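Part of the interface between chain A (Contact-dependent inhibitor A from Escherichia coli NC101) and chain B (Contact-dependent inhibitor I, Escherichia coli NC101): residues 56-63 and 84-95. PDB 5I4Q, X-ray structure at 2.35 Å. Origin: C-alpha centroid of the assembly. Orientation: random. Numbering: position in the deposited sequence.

Chain A, residues 56-63: PDPRGAPG
Chain B 84-95: DRDDFYSRKYWH

A single carboxylate, A:Asp57, both shapes its own loop and anchors the partner chain. With chi1 t and chi2 near 6°, it forms a bidentate salt bridge: B:Arg85 NH1 donates to A:Asp57 OD1 and B:Arg85 NH2 to A:Asp57 OD2, both at 2.8 Å and nearly straight; the same oxygens also take backbone amides, A:Arg59 N to OD1 (3.0 Å) and A:Ala61 N to OD2 (2.9 Å). A:Asp57 to A:Gly60 form a type I turn, closed by A:Gly60 N to A:Asp57 O at 2.9 Å; at A:Gly60 phi/psi 79/21 a CB would jam against A:Arg59 O, so the position calls for glycine. B:Arg85 reaches across fully extended (chi1 to chi3 t), steadied by B:Asp87, whose OD2 lies 2.7 Å from B:Arg85 NE. B:Asp87 OD1 caps the helix that starts at B:Phe88 and continues beyond B:His95, accepting B:Ser90 N at 2.8 Å. The closest CA pair is A:Arg59 and B:Tyr89, 5.5 Å apart; one water donates to A:Arg59 O (2.6 Å) and B:Tyr89 O (2.7 Å). A:Arg59 (m, m, t), the most covered residue (136 Å²), lays its flat cation on the B:Tyr93 ring face (chi1 t), CZ 3.5 Å from the ring centroid, planes at 13°. B:Tyr89 (chi1 m; 85 Å²) offers a broad ring face to A:Ala61, CA 3.7 Å from its centroid, while A:Pro62 CD approaches B:Tyr89 CZ at 3.5 Å. Both sides summed, 427 Å² is buried.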

# COMPACT_ATOMS: atom_id res chain seq x y z
N PRO A 56 4.50 37.38 13.94
CA PRO A 56 4.00 37.04 15.28
C PRO A 56 3.31 35.68 15.27
O PRO A 56 2.75 35.31 14.26
CB PRO A 56 2.98 38.15 15.58
CG PRO A 56 3.35 39.28 14.66
CD PRO A 56 3.84 38.60 13.41
N ASP A 57 3.35 34.95 16.39
CA ASP A 57 2.52 33.75 16.51
C ASP A 57 1.05 34.09 16.19
O ASP A 57 0.45 34.87 16.90
CB ASP A 57 2.63 33.19 17.92
CG ASP A 57 1.78 31.92 18.15
OD1 ASP A 57 1.19 31.39 17.18
OD2 ASP A 57 1.72 31.44 19.32
N PRO A 58 0.45 33.48 15.14
CA PRO A 58 -0.98 33.77 14.87
C PRO A 58 -1.92 33.39 16.03
O PRO A 58 -2.94 34.00 16.19
CB PRO A 58 -1.29 32.93 13.63
CG PRO A 58 -0.02 32.33 13.16
CD PRO A 58 1.02 32.48 14.22
N ARG A 59 -1.58 32.39 16.83
CA ARG A 59 -2.37 32.05 17.99
C ARG A 59 -2.07 32.92 19.20
O ARG A 59 -2.78 32.85 20.17
CB ARG A 59 -2.16 30.58 18.36
CG ARG A 59 -2.53 29.61 17.24
CD ARG A 59 -3.88 29.94 16.61
NE ARG A 59 -4.15 29.04 15.49
CZ ARG A 59 -4.45 29.42 14.26
NH1 ARG A 59 -4.59 30.71 13.96
NH2 ARG A 59 -4.64 28.50 13.32
N GLY A 60 -1.03 33.74 19.16
CA GLY A 60 -0.79 34.68 20.27
C GLY A 60 -0.14 34.15 21.54
O GLY A 60 -0.24 34.79 22.59
N ALA A 61 0.54 33.01 21.49
CA ALA A 61 1.35 32.61 22.64
C ALA A 61 2.42 33.67 22.95
O ALA A 61 3.09 34.15 22.05
CB ALA A 61 1.97 31.26 22.44
N PRO A 62 2.57 34.06 24.24
CA PRO A 62 3.43 35.21 24.53
C PRO A 62 4.91 34.88 24.34
O PRO A 62 5.33 33.78 24.74
CB PRO A 62 3.10 35.54 26.00
CG PRO A 62 1.76 34.91 26.23
CD PRO A 62 1.82 33.64 25.43
N GLY A 63 5.66 35.80 23.72
CA GLY A 63 7.08 35.61 23.41
C GLY A 63 7.37 34.83 22.12
O GLY A 63 8.52 34.78 21.65
N ASP B 84 -2.21 19.77 14.23
CA ASP B 84 -0.94 19.29 14.76
C ASP B 84 -0.54 19.99 16.04
O ASP B 84 -0.16 19.37 17.00
CB ASP B 84 0.19 19.49 13.73
CG ASP B 84 1.41 18.69 14.07
OD1 ASP B 84 1.32 17.44 14.03
OD2 ASP B 84 2.42 19.25 14.49
N ARG B 85 -0.65 21.30 16.05
CA ARG B 85 -0.28 22.06 17.20
C ARG B 85 -1.38 21.97 18.28
O ARG B 85 -2.52 22.33 18.04
CB ARG B 85 -0.09 23.51 16.77
CG ARG B 85 0.37 24.40 17.92
CD ARG B 85 0.56 25.87 17.51
NE ARG B 85 0.81 26.74 18.69
CZ ARG B 85 0.95 28.05 18.64
NH1 ARG B 85 0.78 28.67 17.48
NH2 ARG B 85 1.16 28.73 19.77
N ASP B 86 -0.99 21.51 19.47
CA ASP B 86 -1.84 21.24 20.58
C ASP B 86 -1.32 21.97 21.80
O ASP B 86 -0.40 21.52 22.45
CB ASP B 86 -1.85 19.71 20.81
CG ASP B 86 -2.58 19.28 22.12
OD1 ASP B 86 -3.32 20.09 22.73
OD2 ASP B 86 -2.39 18.11 22.51
N ASP B 87 -1.88 23.15 22.07
CA ASP B 87 -1.60 23.83 23.30
C ASP B 87 -2.81 24.69 23.66
O ASP B 87 -3.79 24.71 22.93
CB ASP B 87 -0.32 24.70 23.17
CG ASP B 87 -0.40 25.67 22.00
OD1 ASP B 87 -1.47 26.30 21.81
OD2 ASP B 87 0.60 25.80 21.26
N PHE B 88 -2.70 25.44 24.76
CA PHE B 88 -3.77 26.33 25.23
C PHE B 88 -4.26 27.30 24.13
O PHE B 88 -5.47 27.46 23.94
CB PHE B 88 -3.33 27.08 26.49
CG PHE B 88 -4.26 28.19 26.93
CD1 PHE B 88 -5.43 27.92 27.62
CD2 PHE B 88 -3.95 29.52 26.65
CE1 PHE B 88 -6.29 28.93 28.00
CE2 PHE B 88 -4.79 30.55 27.04
CZ PHE B 88 -5.97 30.25 27.71
N TYR B 89 -3.32 27.85 23.36
CA TYR B 89 -3.58 28.92 22.41
C TYR B 89 -4.22 28.39 21.16
O TYR B 89 -5.08 29.07 20.59
CB TYR B 89 -2.30 29.75 22.12
CG TYR B 89 -1.78 30.40 23.39
CD1 TYR B 89 -2.34 31.58 23.86
CD2 TYR B 89 -0.77 29.79 24.14
CE1 TYR B 89 -1.92 32.16 25.04
CE2 TYR B 89 -0.33 30.34 25.31
CZ TYR B 89 -0.92 31.52 25.77
OH TYR B 89 -0.45 32.09 26.97
N SER B 90 -3.86 27.18 20.74
CA SER B 90 -4.52 26.58 19.58
C SER B 90 -5.90 26.09 20.00
O SER B 90 -6.86 26.19 19.25
CB SER B 90 -3.68 25.46 18.97
OG SER B 90 -3.71 24.26 19.76
N ARG B 91 -6.01 25.55 21.22
CA ARG B 91 -7.34 25.14 21.73
C ARG B 91 -8.33 26.28 21.83
O ARG B 91 -9.53 26.11 21.48
CB ARG B 91 -7.24 24.42 23.07
CG ARG B 91 -6.59 23.05 22.95
CD ARG B 91 -6.16 22.52 24.30
NE ARG B 91 -5.61 21.20 24.17
CZ ARG B 91 -5.96 20.14 24.89
NH1 ARG B 91 -6.89 20.21 25.83
NH2 ARG B 91 -5.36 18.98 24.65
N LYS B 92 -7.87 27.43 22.29
CA LYS B 92 -8.71 28.61 22.39
C LYS B 92 -9.24 28.94 20.98
O LYS B 92 -10.41 29.20 20.79
CB LYS B 92 -7.88 29.77 22.98
CG LYS B 92 -8.59 30.77 23.88
CD LYS B 92 -9.27 30.14 25.12
CE LYS B 92 -10.25 31.09 25.83
NZ LYS B 92 -10.91 30.45 27.00
N TYR B 93 -8.35 28.94 19.99
CA TYR B 93 -8.70 29.25 18.61
C TYR B 93 -9.71 28.24 18.03
O TYR B 93 -10.71 28.61 17.44
CB TYR B 93 -7.44 29.27 17.74
CG TYR B 93 -7.69 29.43 16.27
CD1 TYR B 93 -8.04 30.68 15.73
CD2 TYR B 93 -7.52 28.37 15.39
CE1 TYR B 93 -8.26 30.84 14.36
CE2 TYR B 93 -7.71 28.53 14.02
CZ TYR B 93 -8.08 29.75 13.50
OH TYR B 93 -8.28 29.90 12.13
N TRP B 94 -9.44 26.96 18.20
CA TRP B 94 -10.32 25.94 17.60
C TRP B 94 -11.64 25.90 18.31
O TRP B 94 -12.68 25.75 17.66
CB TRP B 94 -9.63 24.57 17.57
CG TRP B 94 -8.49 24.51 16.56
CD1 TRP B 94 -7.17 24.24 16.83
CD2 TRP B 94 -8.57 24.72 15.15
NE1 TRP B 94 -6.43 24.29 15.67
CE2 TRP B 94 -7.27 24.58 14.63
CE3 TRP B 94 -9.61 25.02 14.28
CZ2 TRP B 94 -6.98 24.77 13.26
CZ3 TRP B 94 -9.33 25.18 12.92
CH2 TRP B 94 -8.03 25.04 12.43
N HIS B 95 -11.64 26.08 19.63
CA HIS B 95 -12.92 26.08 20.35
C HIS B 95 -13.84 27.17 19.81
O HIS B 95 -15.01 26.94 19.53
CB HIS B 95 -12.71 26.23 21.85
CG HIS B 95 -13.97 26.14 22.64
ND1 HIS B 95 -14.50 27.21 23.34
CD2 HIS B 95 -14.82 25.10 22.84
CE1 HIS B 95 -15.62 26.83 23.93
NE2 HIS B 95 -15.84 25.56 23.63
O HOH W 1 -5.05 31.74 20.70